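Local coordinates for protein anti-sigma-I factor RsgI3 (Clostridium thermocellum, PDB 6QE7) that probably holds the sigma factor SigI3 inactive until its extracellular sensing part, the tandem PA14 domains, binds plant polysaccharide such as pectin, at residues E9-N12 with R18-F21; F30-G35 with M109-H114; F64-D69 with L80-W85; A90-E95 with Q129-I134. One frame throughout, in Å; residues are numbered along the deposited sequence.

Interaction 1: residues E9-N12 with R18-F21; sequences EYYN and RFQF. With CA (calcium ion), chain E.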
# COMPACT_ATOMS: atom_id res chain seq x y z
N GLU A 9 -1.29 13.83 2.48
CA GLU A 9 -1.83 12.50 2.82
C GLU A 9 -0.63 11.73 3.37
O GLU A 9 0.36 11.51 2.58
CB GLU A 9 -2.45 11.77 1.61
CG GLU A 9 -3.58 12.44 0.81
CD GLU A 9 -3.60 12.07 -0.69
OE1 GLU A 9 -3.15 10.94 -1.07
OE2 GLU A 9 -4.01 12.90 -1.48
N TYR A 10 -0.78 11.20 4.57
CA TYR A 10 0.25 10.51 5.36
C TYR A 10 -0.12 9.07 5.54
O TYR A 10 -1.17 8.72 6.07
CB TYR A 10 0.41 11.22 6.70
CG TYR A 10 1.06 12.56 6.57
CD1 TYR A 10 0.34 13.68 6.20
CD2 TYR A 10 2.42 12.74 6.78
CE1 TYR A 10 0.95 14.93 6.08
CE2 TYR A 10 3.03 13.99 6.70
CZ TYR A 10 2.29 15.10 6.34
OH TYR A 10 2.90 16.32 6.21
N TYR A 11 0.76 8.20 5.06
CA TYR A 11 0.50 6.74 5.03
C TYR A 11 1.60 6.08 5.88
O TYR A 11 2.74 6.49 5.72
CB TYR A 11 0.58 6.31 3.57
CG TYR A 11 -0.47 6.88 2.65
CD1 TYR A 11 -0.28 8.14 2.08
CD2 TYR A 11 -1.57 6.12 2.25
CE1 TYR A 11 -1.21 8.67 1.21
CE2 TYR A 11 -2.50 6.63 1.38
CZ TYR A 11 -2.31 7.89 0.87
OH TYR A 11 -3.26 8.41 0.09
N ASN A 12 1.30 4.95 6.53
CA ASN A 12 2.25 4.20 7.39
C ASN A 12 3.02 3.12 6.63
O ASN A 12 3.87 2.45 7.28
CB ASN A 12 1.52 3.53 8.57
CG ASN A 12 1.65 4.37 9.81
OD1 ASN A 12 2.76 4.78 10.11
ND2 ASN A 12 0.55 4.69 10.50
N ARG A 18 -1.91 1.88 3.88
CA ARG A 18 -2.08 2.13 5.33
C ARG A 18 -2.20 3.63 5.57
O ARG A 18 -1.43 4.22 6.35
CB ARG A 18 -0.89 1.56 6.09
CG ARG A 18 -1.08 0.10 6.45
CD ARG A 18 0.16 -0.29 7.20
NE ARG A 18 0.27 -1.72 7.36
CZ ARG A 18 -0.37 -2.43 8.28
NH1 ARG A 18 -1.24 -1.86 9.10
NH2 ARG A 18 -0.11 -3.72 8.39
N PHE A 19 -3.21 4.20 4.95
CA PHE A 19 -3.53 5.63 5.06
C PHE A 19 -3.81 5.93 6.54
O PHE A 19 -4.50 5.13 7.17
CB PHE A 19 -4.71 5.98 4.14
CG PHE A 19 -5.26 7.34 4.49
CD1 PHE A 19 -4.53 8.50 4.21
CD2 PHE A 19 -6.43 7.45 5.22
CE1 PHE A 19 -5.00 9.74 4.60
CE2 PHE A 19 -6.91 8.72 5.57
CZ PHE A 19 -6.17 9.84 5.29
N GLN A 20 -3.19 6.96 7.10
CA GLN A 20 -3.44 7.39 8.50
C GLN A 20 -4.23 8.70 8.60
O GLN A 20 -5.26 8.74 9.25
CB GLN A 20 -2.13 7.51 9.28
CG GLN A 20 -2.31 7.61 10.80
CD GLN A 20 -3.12 6.47 11.39
OE1 GLN A 20 -3.08 5.36 10.93
NE2 GLN A 20 -3.93 6.79 12.36
N PHE A 21 -3.76 9.80 8.06
CA PHE A 21 -4.47 11.07 8.27
C PHE A 21 -4.13 11.97 7.07
O PHE A 21 -3.14 11.71 6.36
CB PHE A 21 -4.16 11.68 9.63
CG PHE A 21 -2.72 12.17 9.75
CD1 PHE A 21 -2.30 13.36 9.16
CD2 PHE A 21 -1.75 11.39 10.33
CE1 PHE A 21 -0.98 13.77 9.21
CE2 PHE A 21 -0.43 11.78 10.37
CZ PHE A 21 -0.03 12.96 9.79
CA CA E . 5.90 2.06 8.22
O HOH W 1 -2.01 3.72 9.04
O HOH W 2 5.36 4.18 9.32
O HOH W 3 4.34 1.24 9.96
O HOH W 4 7.28 1.41 10.13
O HOH W 5 5.07 -0.13 7.56
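Tyr-10 and Phe-21 make the tightest part of this contact, their rings near parallel (18° between planes) but strongly offset, with little overlap. The CB of Tyr-10 sits over the Phe-21 face, 3.8 Å from the ring centroid. Phe-21 achieves this by placing CG between its backbone N and carbonyl carbon (chi1 68°), which folds the ring back over its neighbour. On the other sheet face Phe-19 turns an edge to the face of Tyr-11, planes at 68°; the Tyr-11 hydroxyl donates a hydrogen bond to Glu-9 OE1, a carboxylate also paired with Arg-49. Strands 9-11 and 19-21 form an antiparallel hairpin with a classic beta bulge: Tyr-10 O accepts from Gln-20 N at 2.9 Å and weakly from Phe-21 N at 3.4 Å, while Tyr-10 N bonds Phe-21 O. Toward the turn the packing gives way to water. Asn-12 N still bonds Arg-18 O at 2.8 Å, but Asn-12 ND2 meets Gln-20 OE1 through a water, to which ND2 donates at 3.1 Å. Asparagine suits this end: ND2 also donates to Ser-40 O, and OD1 accepts from Gly-42 N and a calcium-bound water. The backbone Asn-12 O binds that calcium at 2.3 Å, beside Asp-44 and Thr-45.

Interaction 2: residues F30-G35 with M109-H114; sequences FDWGEG and MEYYQH. With CA (calcium ion), chain D.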
# COMPACT_ATOMS: atom_id res chain seq x y z
N PHE A 30 10.26 20.04 5.75
CA PHE A 30 10.22 19.08 6.85
C PHE A 30 11.59 18.49 7.05
O PHE A 30 12.16 17.97 6.13
CB PHE A 30 9.15 18.02 6.57
CG PHE A 30 7.75 18.52 6.66
CD1 PHE A 30 7.18 18.79 7.89
CD2 PHE A 30 6.98 18.70 5.53
CE1 PHE A 30 5.88 19.27 7.99
CE2 PHE A 30 5.67 19.17 5.63
CZ PHE A 30 5.10 19.38 6.86
N ASP A 31 12.04 18.45 8.28
CA ASP A 31 13.16 17.58 8.64
C ASP A 31 12.75 16.79 9.85
O ASP A 31 12.64 17.36 10.86
CB ASP A 31 14.46 18.35 8.86
CG ASP A 31 15.62 17.43 9.22
OD1 ASP A 31 15.42 16.19 9.37
OD2 ASP A 31 16.72 17.96 9.43
N TRP A 32 12.55 15.48 9.69
CA TRP A 32 11.99 14.61 10.75
C TRP A 32 13.11 13.87 11.44
O TRP A 32 12.81 12.98 12.27
CB TRP A 32 10.94 13.68 10.15
CG TRP A 32 9.77 14.42 9.61
CD1 TRP A 32 8.95 15.26 10.32
CD2 TRP A 32 9.27 14.40 8.27
NE1 TRP A 32 7.92 15.68 9.54
CE2 TRP A 32 8.11 15.20 8.27
CE3 TRP A 32 9.66 13.73 7.10
CZ2 TRP A 32 7.36 15.39 7.12
CZ3 TRP A 32 8.89 13.90 5.98
CH2 TRP A 32 7.79 14.76 5.98
N GLY A 33 14.35 14.27 11.19
CA GLY A 33 15.53 13.57 11.71
C GLY A 33 15.41 12.08 11.43
O GLY A 33 15.28 11.76 10.26
N GLU A 34 15.42 11.23 12.45
CA GLU A 34 15.25 9.77 12.33
C GLU A 34 13.84 9.38 12.81
O GLU A 34 13.57 8.16 13.07
CB GLU A 34 16.39 9.03 13.04
CG GLU A 34 17.70 9.27 12.36
CD GLU A 34 18.88 8.59 13.00
OE1 GLU A 34 19.14 8.89 14.20
OE2 GLU A 34 19.50 7.75 12.29
N GLY A 35 12.93 10.33 12.82
CA GLY A 35 11.59 10.16 13.39
C GLY A 35 10.56 10.15 12.27
O GLY A 35 10.92 9.80 11.14
N MET A 109 3.39 16.22 -5.22
CA MET A 109 4.69 15.75 -4.79
C MET A 109 4.44 14.50 -3.95
O MET A 109 3.71 14.59 -2.97
CB MET A 109 5.42 16.83 -4.00
CG MET A 109 6.68 16.32 -3.42
SD MET A 109 7.72 17.72 -2.82
CE MET A 109 9.03 16.86 -1.94
N GLU A 110 5.06 13.40 -4.38
CA GLU A 110 5.04 12.08 -3.69
C GLU A 110 6.41 11.91 -3.09
O GLU A 110 7.39 12.31 -3.71
CB GLU A 110 4.65 10.96 -4.66
CG GLU A 110 3.18 11.05 -5.00
CD GLU A 110 2.66 9.99 -5.97
OE1 GLU A 110 3.44 9.24 -6.47
OE2 GLU A 110 1.46 9.89 -6.10
N TYR A 111 6.43 11.41 -1.86
CA TYR A 111 7.64 11.31 -1.04
C TYR A 111 7.60 9.97 -0.34
O TYR A 111 6.48 9.60 0.08
CB TYR A 111 7.63 12.50 -0.05
CG TYR A 111 8.53 12.21 1.12
CD1 TYR A 111 9.90 12.35 1.00
CD2 TYR A 111 8.03 11.65 2.26
CE1 TYR A 111 10.76 11.99 2.02
CE2 TYR A 111 8.87 11.29 3.29
CZ TYR A 111 10.22 11.44 3.16
OH TYR A 111 11.02 11.09 4.19
N TYR A 112 8.75 9.36 -0.04
CA TYR A 112 8.73 8.27 0.95
C TYR A 112 10.07 8.27 1.68
O TYR A 112 11.08 8.82 1.24
CB TYR A 112 8.46 6.93 0.27
CG TYR A 112 9.68 6.31 -0.37
CD1 TYR A 112 10.08 6.64 -1.65
CD2 TYR A 112 10.41 5.33 0.29
CE1 TYR A 112 11.19 6.04 -2.25
CE2 TYR A 112 11.49 4.69 -0.31
CZ TYR A 112 11.89 5.03 -1.60
OH TYR A 112 13.01 4.47 -2.11
N GLN A 113 9.98 7.75 2.88
CA GLN A 113 11.05 7.35 3.80
C GLN A 113 11.15 5.83 3.84
O GLN A 113 10.10 5.10 4.01
CB GLN A 113 10.73 7.92 5.20
CG GLN A 113 11.31 7.07 6.34
CD GLN A 113 12.78 7.20 6.56
OE1 GLN A 113 13.57 7.35 5.63
NE2 GLN A 113 13.17 7.28 7.84
N HIS A 114 12.38 5.36 3.73
CA HIS A 114 12.71 3.94 3.94
C HIS A 114 13.17 3.78 5.40
O HIS A 114 12.32 3.42 6.22
CB HIS A 114 13.69 3.39 2.88
CG HIS A 114 13.93 1.92 3.03
ND1 HIS A 114 15.18 1.40 2.91
CD2 HIS A 114 13.11 0.89 3.41
CE1 HIS A 114 15.15 0.09 3.19
NE2 HIS A 114 13.87 -0.24 3.50
CA CA D . 15.70 7.58 4.92
O HOH W 6 11.61 7.11 10.37
O HOH W 7 17.34 5.69 3.78
O HOH W 8 18.43 7.63 4.64
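A type II' turn runs from Trp-32 to Gly-35, closed by a 2.7 Å bond from Gly-35 N to Trp-32 O; its first residue packs on Tyr-111 of strand 109-113. Gly-33 occupies the turn position with positive phi (49°), a conformation that a residue without a side chain adopts easily, and its N is held by Asp-31 OD1 at 2.9 Å in an Asx turn. The two aromatic side chains run past each other in opposite directions. Trp-32 CZ3 touches Tyr-111 CE2 at 3.7 Å, with the planes inclined at 55°, so the rings neither stack nor meet edge to face. Tyrosine suits the place because its ring packs on Trp-32 while its hydroxyl hydrogen-bonds Asp-69 O. Further along, a single water joins the segments, lying 2.9 Å from Gly-35 O and accepting from Gln-113 NE2. The Gln-113 chain bends at chi2 (75°), and this directs OE1 onto a calcium ion at 2.3 Å while NE2 also bonds Arg-116 O. Asp-69, Asp-70, Val-115 and Ala-117 complete the protein ligands. Strand 29-31 pairs with strand 119-125 in one sheet and strand 105-113 with strand 46-51 in the other; the aromatic contact therefore spans the two layers, with Tyr-46 and Trp-50 of strand 46-51 packed alongside.

Interaction 3: residues F64-D69 with L80-W85; sequences FYTVTD and LLIDKW. With CA (calcium ion), chain D.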
# COMPACT_ATOMS: atom_id res chain seq x y z
N PHE A 64 11.92 24.13 -10.19
CA PHE A 64 11.49 23.43 -8.95
C PHE A 64 12.64 22.55 -8.46
O PHE A 64 13.43 21.91 -9.26
CB PHE A 64 10.25 22.58 -9.18
CG PHE A 64 9.08 23.46 -9.40
CD1 PHE A 64 8.91 24.08 -10.62
CD2 PHE A 64 8.24 23.78 -8.37
CE1 PHE A 64 7.84 24.92 -10.83
CE2 PHE A 64 7.15 24.59 -8.60
CZ PHE A 64 6.96 25.17 -9.82
N TYR A 65 12.82 22.59 -7.15
CA TYR A 65 13.82 21.75 -6.45
C TYR A 65 13.10 20.99 -5.32
O TYR A 65 12.26 21.56 -4.62
CB TYR A 65 14.93 22.54 -5.77
CG TYR A 65 15.48 23.73 -6.53
CD1 TYR A 65 14.72 24.89 -6.74
CD2 TYR A 65 16.77 23.69 -7.02
CE1 TYR A 65 15.28 25.98 -7.40
CE2 TYR A 65 17.32 24.77 -7.70
CZ TYR A 65 16.57 25.91 -7.89
OH TYR A 65 17.15 26.94 -8.61
N THR A 66 13.52 19.74 -5.15
CA THR A 66 13.15 18.84 -4.04
C THR A 66 14.45 18.50 -3.34
O THR A 66 15.45 18.30 -4.00
CB THR A 66 12.39 17.61 -4.54
OG1 THR A 66 13.24 16.83 -5.38
CG2 THR A 66 11.13 17.96 -5.29
N VAL A 67 14.45 18.55 -2.02
CA VAL A 67 15.56 17.95 -1.25
C VAL A 67 14.87 16.95 -0.33
O VAL A 67 14.09 17.39 0.52
CB VAL A 67 16.35 19.02 -0.44
CG1 VAL A 67 17.55 18.40 0.22
CG2 VAL A 67 16.78 20.16 -1.33
N THR A 68 15.16 15.67 -0.51
CA THR A 68 14.42 14.55 0.11
C THR A 68 15.39 13.49 0.56
O THR A 68 16.38 13.20 -0.15
CB THR A 68 13.38 13.91 -0.80
OG1 THR A 68 13.85 13.49 -2.10
CG2 THR A 68 12.22 14.84 -1.02
N ASP A 69 14.96 12.84 1.63
CA ASP A 69 15.42 11.50 2.02
C ASP A 69 14.17 10.78 2.50
O ASP A 69 13.64 11.24 3.52
CB ASP A 69 16.53 11.63 3.06
CG ASP A 69 16.91 10.29 3.65
OD1 ASP A 69 16.12 9.29 3.46
OD2 ASP A 69 17.99 10.23 4.23
N LEU A 80 5.63 15.38 -15.34
CA LEU A 80 6.52 14.75 -14.32
C LEU A 80 7.90 15.39 -14.48
O LEU A 80 8.60 15.02 -15.41
CB LEU A 80 6.54 13.24 -14.54
CG LEU A 80 7.47 12.43 -13.64
CD1 LEU A 80 7.09 12.59 -12.19
CD2 LEU A 80 7.40 10.94 -13.99
N LEU A 81 8.27 16.31 -13.59
CA LEU A 81 9.54 17.09 -13.70
C LEU A 81 10.67 16.30 -13.04
O LEU A 81 11.75 16.35 -13.60
CB LEU A 81 9.35 18.43 -12.97
CG LEU A 81 8.41 19.41 -13.67
CD1 LEU A 81 8.29 20.70 -12.88
CD2 LEU A 81 8.89 19.65 -15.07
N ILE A 82 10.42 15.69 -11.86
CA ILE A 82 11.42 14.93 -11.05
C ILE A 82 10.88 13.55 -10.70
O ILE A 82 9.75 13.43 -10.17
CB ILE A 82 11.81 15.72 -9.81
CG1 ILE A 82 12.26 17.13 -10.15
CG2 ILE A 82 12.91 15.01 -9.08
CD1 ILE A 82 12.17 18.07 -8.96
N ASP A 83 11.69 12.56 -11.05
CA ASP A 83 11.40 11.12 -10.90
C ASP A 83 12.63 10.51 -10.27
O ASP A 83 13.49 10.07 -10.98
CB ASP A 83 11.04 10.44 -12.22
CG ASP A 83 10.44 9.05 -12.03
OD1 ASP A 83 10.41 8.59 -10.91
OD2 ASP A 83 10.02 8.46 -13.00
N LYS A 84 12.67 10.47 -8.95
CA LYS A 84 13.83 9.93 -8.23
C LYS A 84 13.33 9.06 -7.08
O LYS A 84 13.58 9.44 -5.89
CB LYS A 84 14.69 11.08 -7.73
CG LYS A 84 15.39 11.84 -8.82
CD LYS A 84 16.28 11.00 -9.68
CE LYS A 84 16.89 11.91 -10.73
NZ LYS A 84 18.12 11.30 -11.24
N TRP A 85 12.55 8.06 -7.43
CA TRP A 85 11.89 7.21 -6.41
C TRP A 85 12.85 6.12 -5.95
O TRP A 85 12.89 5.05 -6.56
CB TRP A 85 10.66 6.57 -7.04
CG TRP A 85 9.69 6.11 -6.00
CD1 TRP A 85 9.30 4.83 -5.75
CD2 TRP A 85 8.88 6.93 -5.15
NE1 TRP A 85 8.36 4.81 -4.76
CE2 TRP A 85 8.00 6.07 -4.43
CE3 TRP A 85 8.83 8.29 -4.87
CZ2 TRP A 85 7.21 6.50 -3.39
CZ3 TRP A 85 8.00 8.74 -3.86
CH2 TRP A 85 7.17 7.85 -3.14
CA CA D . 15.70 7.58 4.92
O HOH W 8 18.43 7.63 4.64
O HOH W 7 17.34 5.69 3.78
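Thr-66 and Ile-82 reach toward each other tip to tip, Thr-66 CG2 lying 3.8 Å from Ile-82 CD1. The isoleucine arm is nearly extended (chi2 159°), which carries its last methyl across the gap, where it also lies 3.9 Å from Thr-66 OG1. Beside them Phe-64 and Leu-81 meet at a slant: Leu-81 CD1 approaches the ring atom Phe-64 CD1 at 4.1 Å, neither squarely over the face nor at the edge. These four side chains face inward between the layers of the PA14 beta-sandwich, with strands 64-69 and 80-84 in separate sheets, their axes 8.3 Å apart and inclined by only 20°. Two successive residues, Leu-81 and Ile-82, can both point at strand 64-69 because they form a classic beta bulge opposite Leu-74. Phe-64, Leu-81 and Ile-82 suit this interior, and Thr-66 adds a methyl; a short threonine opposite a long isoleucine is consistent with the spacing of the sheets. Val-72, Met-109 and Leu-122 surround the threonine. At the far end of its strand Asp-69 has a different task. Its OD1 binds calcium at 2.3 Å, and its OD2 accepts a 2.7 Å bond from a water that is itself a ligand of that ion, so both carboxylate oxygens serve the metal site.

Interaction 4: residues A90-E95 with Q129-I134; sequences ATEHSE and QQKEII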
# COMPACT_ATOMS: atom_id res chain seq x y z
N ALA A 90 19.70 12.81 1.93
CA ALA A 90 19.14 14.11 1.50
C ALA A 90 19.87 14.59 0.25
O ALA A 90 21.10 14.70 0.26
CB ALA A 90 19.28 15.16 2.57
N THR A 91 19.13 14.80 -0.81
CA THR A 91 19.74 15.02 -2.13
C THR A 91 18.80 16.00 -2.79
O THR A 91 17.60 15.76 -2.73
CB THR A 91 19.88 13.74 -2.97
OG1 THR A 91 20.71 12.79 -2.27
CG2 THR A 91 20.43 14.06 -4.35
N GLU A 92 19.35 17.03 -3.43
CA GLU A 92 18.57 17.96 -4.23
C GLU A 92 18.45 17.37 -5.63
O GLU A 92 19.45 16.87 -6.08
CB GLU A 92 19.35 19.27 -4.35
CG GLU A 92 18.59 20.35 -5.10
CD GLU A 92 19.07 21.74 -4.70
OE1 GLU A 92 20.19 22.04 -5.01
OE2 GLU A 92 18.37 22.44 -3.97
N HIS A 93 17.32 17.58 -6.30
CA HIS A 93 17.03 17.26 -7.72
C HIS A 93 16.19 18.42 -8.17
O HIS A 93 15.56 19.07 -7.30
CB HIS A 93 16.22 15.95 -7.90
CG HIS A 93 16.90 14.74 -7.35
ND1 HIS A 93 18.12 14.28 -7.84
CD2 HIS A 93 16.57 13.90 -6.33
CE1 HIS A 93 18.51 13.22 -7.15
NE2 HIS A 93 17.55 12.94 -6.24
N SER A 94 16.20 18.73 -9.45
CA SER A 94 15.50 19.93 -9.92
C SER A 94 15.14 19.76 -11.39
O SER A 94 15.85 19.00 -12.03
CB SER A 94 16.40 21.12 -9.73
OG SER A 94 17.65 20.96 -10.45
N GLU A 95 14.19 20.56 -11.89
CA GLU A 95 13.84 20.66 -13.32
C GLU A 95 13.16 21.98 -13.56
O GLU A 95 12.73 22.63 -12.59
CB GLU A 95 12.90 19.52 -13.79
CG GLU A 95 13.63 18.52 -14.72
CD GLU A 95 14.31 19.02 -16.02
OE1 GLU A 95 13.93 20.16 -16.55
OE2 GLU A 95 15.23 18.28 -16.54
N GLN A 129 12.54 35.35 -9.00
CA GLN A 129 12.28 34.66 -7.70
C GLN A 129 13.57 34.09 -7.15
O GLN A 129 14.10 33.08 -7.67
CB GLN A 129 11.23 33.58 -7.82
CG GLN A 129 11.00 32.88 -6.50
CD GLN A 129 10.32 33.80 -5.54
OE1 GLN A 129 9.20 34.25 -5.77
NE2 GLN A 129 11.03 34.08 -4.45
N GLN A 130 14.06 34.70 -6.09
CA GLN A 130 15.19 34.18 -5.34
C GLN A 130 14.78 32.82 -4.78
O GLN A 130 13.61 32.64 -4.42
CB GLN A 130 15.59 35.13 -4.22
CG GLN A 130 16.91 34.75 -3.55
CD GLN A 130 17.12 35.61 -2.32
OE1 GLN A 130 16.21 36.33 -1.90
NE2 GLN A 130 18.30 35.53 -1.73
N LYS A 131 15.74 31.92 -4.76
CA LYS A 131 15.46 30.52 -4.45
C LYS A 131 14.89 30.54 -3.05
O LYS A 131 15.61 30.99 -2.18
CB LYS A 131 16.74 29.70 -4.52
CG LYS A 131 16.50 28.20 -4.43
CD LYS A 131 17.77 27.44 -4.21
CE LYS A 131 17.58 25.94 -4.23
NZ LYS A 131 18.88 25.22 -4.18
N GLU A 132 13.64 30.10 -2.87
CA GLU A 132 13.08 29.90 -1.53
C GLU A 132 12.31 28.58 -1.49
O GLU A 132 11.95 28.11 -2.58
CB GLU A 132 12.17 31.11 -1.26
CG GLU A 132 11.14 31.35 -2.32
CD GLU A 132 10.07 32.41 -2.05
OE1 GLU A 132 10.28 33.19 -1.13
OE2 GLU A 132 9.02 32.47 -2.79
N ILE A 133 12.08 28.03 -0.30
CA ILE A 133 10.90 27.20 0.07
C ILE A 133 9.63 27.79 -0.54
O ILE A 133 9.29 28.94 -0.27
CB ILE A 133 10.75 27.07 1.61
CG1 ILE A 133 11.94 26.38 2.27
CG2 ILE A 133 9.44 26.37 1.92
CD1 ILE A 133 11.99 24.85 1.97
N ILE A 134 8.86 26.99 -1.27
CA ILE A 134 7.64 27.57 -1.88
C ILE A 134 6.73 27.94 -0.73
O ILE A 134 6.30 27.07 0.03
CB ILE A 134 6.93 26.66 -2.89
CG1 ILE A 134 7.86 26.16 -4.00
CG2 ILE A 134 5.70 27.36 -3.48
CD1 ILE A 134 7.14 25.42 -5.12
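The carboxylate of Glu-92 is met by Lys-131 on the syn side of OE2, with NZ 28° out of the carboxylate plane. This salt bridge is one-sided: NZ donates to OE2 at 2.8 Å, whereas OE1 stays 3.5 Å from NZ. A second flat group shares the ammonium, since Lys-131 lies over a face of the Tyr-65 ring in a cation-pi interaction. At the start of the same segment the Gln-129 amide uses its edge, NE2 donating to Gln-130 O at 3.0 Å almost within the amide plane and onto a lone pair of the carbonyl. Its OE1 accepts from Arg-57, which also pairs with Glu-132, and the loop is thereby tied to its own strand. The backbones are far apart: the CA atoms of Glu-92 and Lys-131 are 12.9 Å from each other. Long side chains of opposite charge suit such a distance. Lys-131 is stretched throughout, with CG opposite the backbone N (chi1 -171°), and Glu-92 reaches out to it from the opposite direction. Between them run strands 60-69 and 119-125, whose Tyr-65, Val-67 and Met-123 lie beneath the aliphatic parts of the pair. Such a bridge, thrown across intervening strands on the outer surface of an antiparallel sheet, here crosses two strands, 60-69 and 119-125, of one layer of the first PA14 beta-sandwich.

How the interactions relate
All four contacts belong to the first PA14 domain, and their chemistry follows depth. Interaction 3 is the buried one, held by van der Waals packing between the two sheets, while interaction 4 is a surface salt bridge on the outer side of one of them. Strand 60-69 connects these two: its backbone pairs with strand 91-99, Phe-64 with Glu-95 and Thr-66 with His-93. Interactions 1 and 2 are partly buried and aromatic, but only interaction 1 joins neighbouring strands through backbone bonds; they touch where Tyr-10 packs on Phe-30. Interactions 2 and 3 supply ligands to the same calcium ion, whereas interaction 1 binds the other.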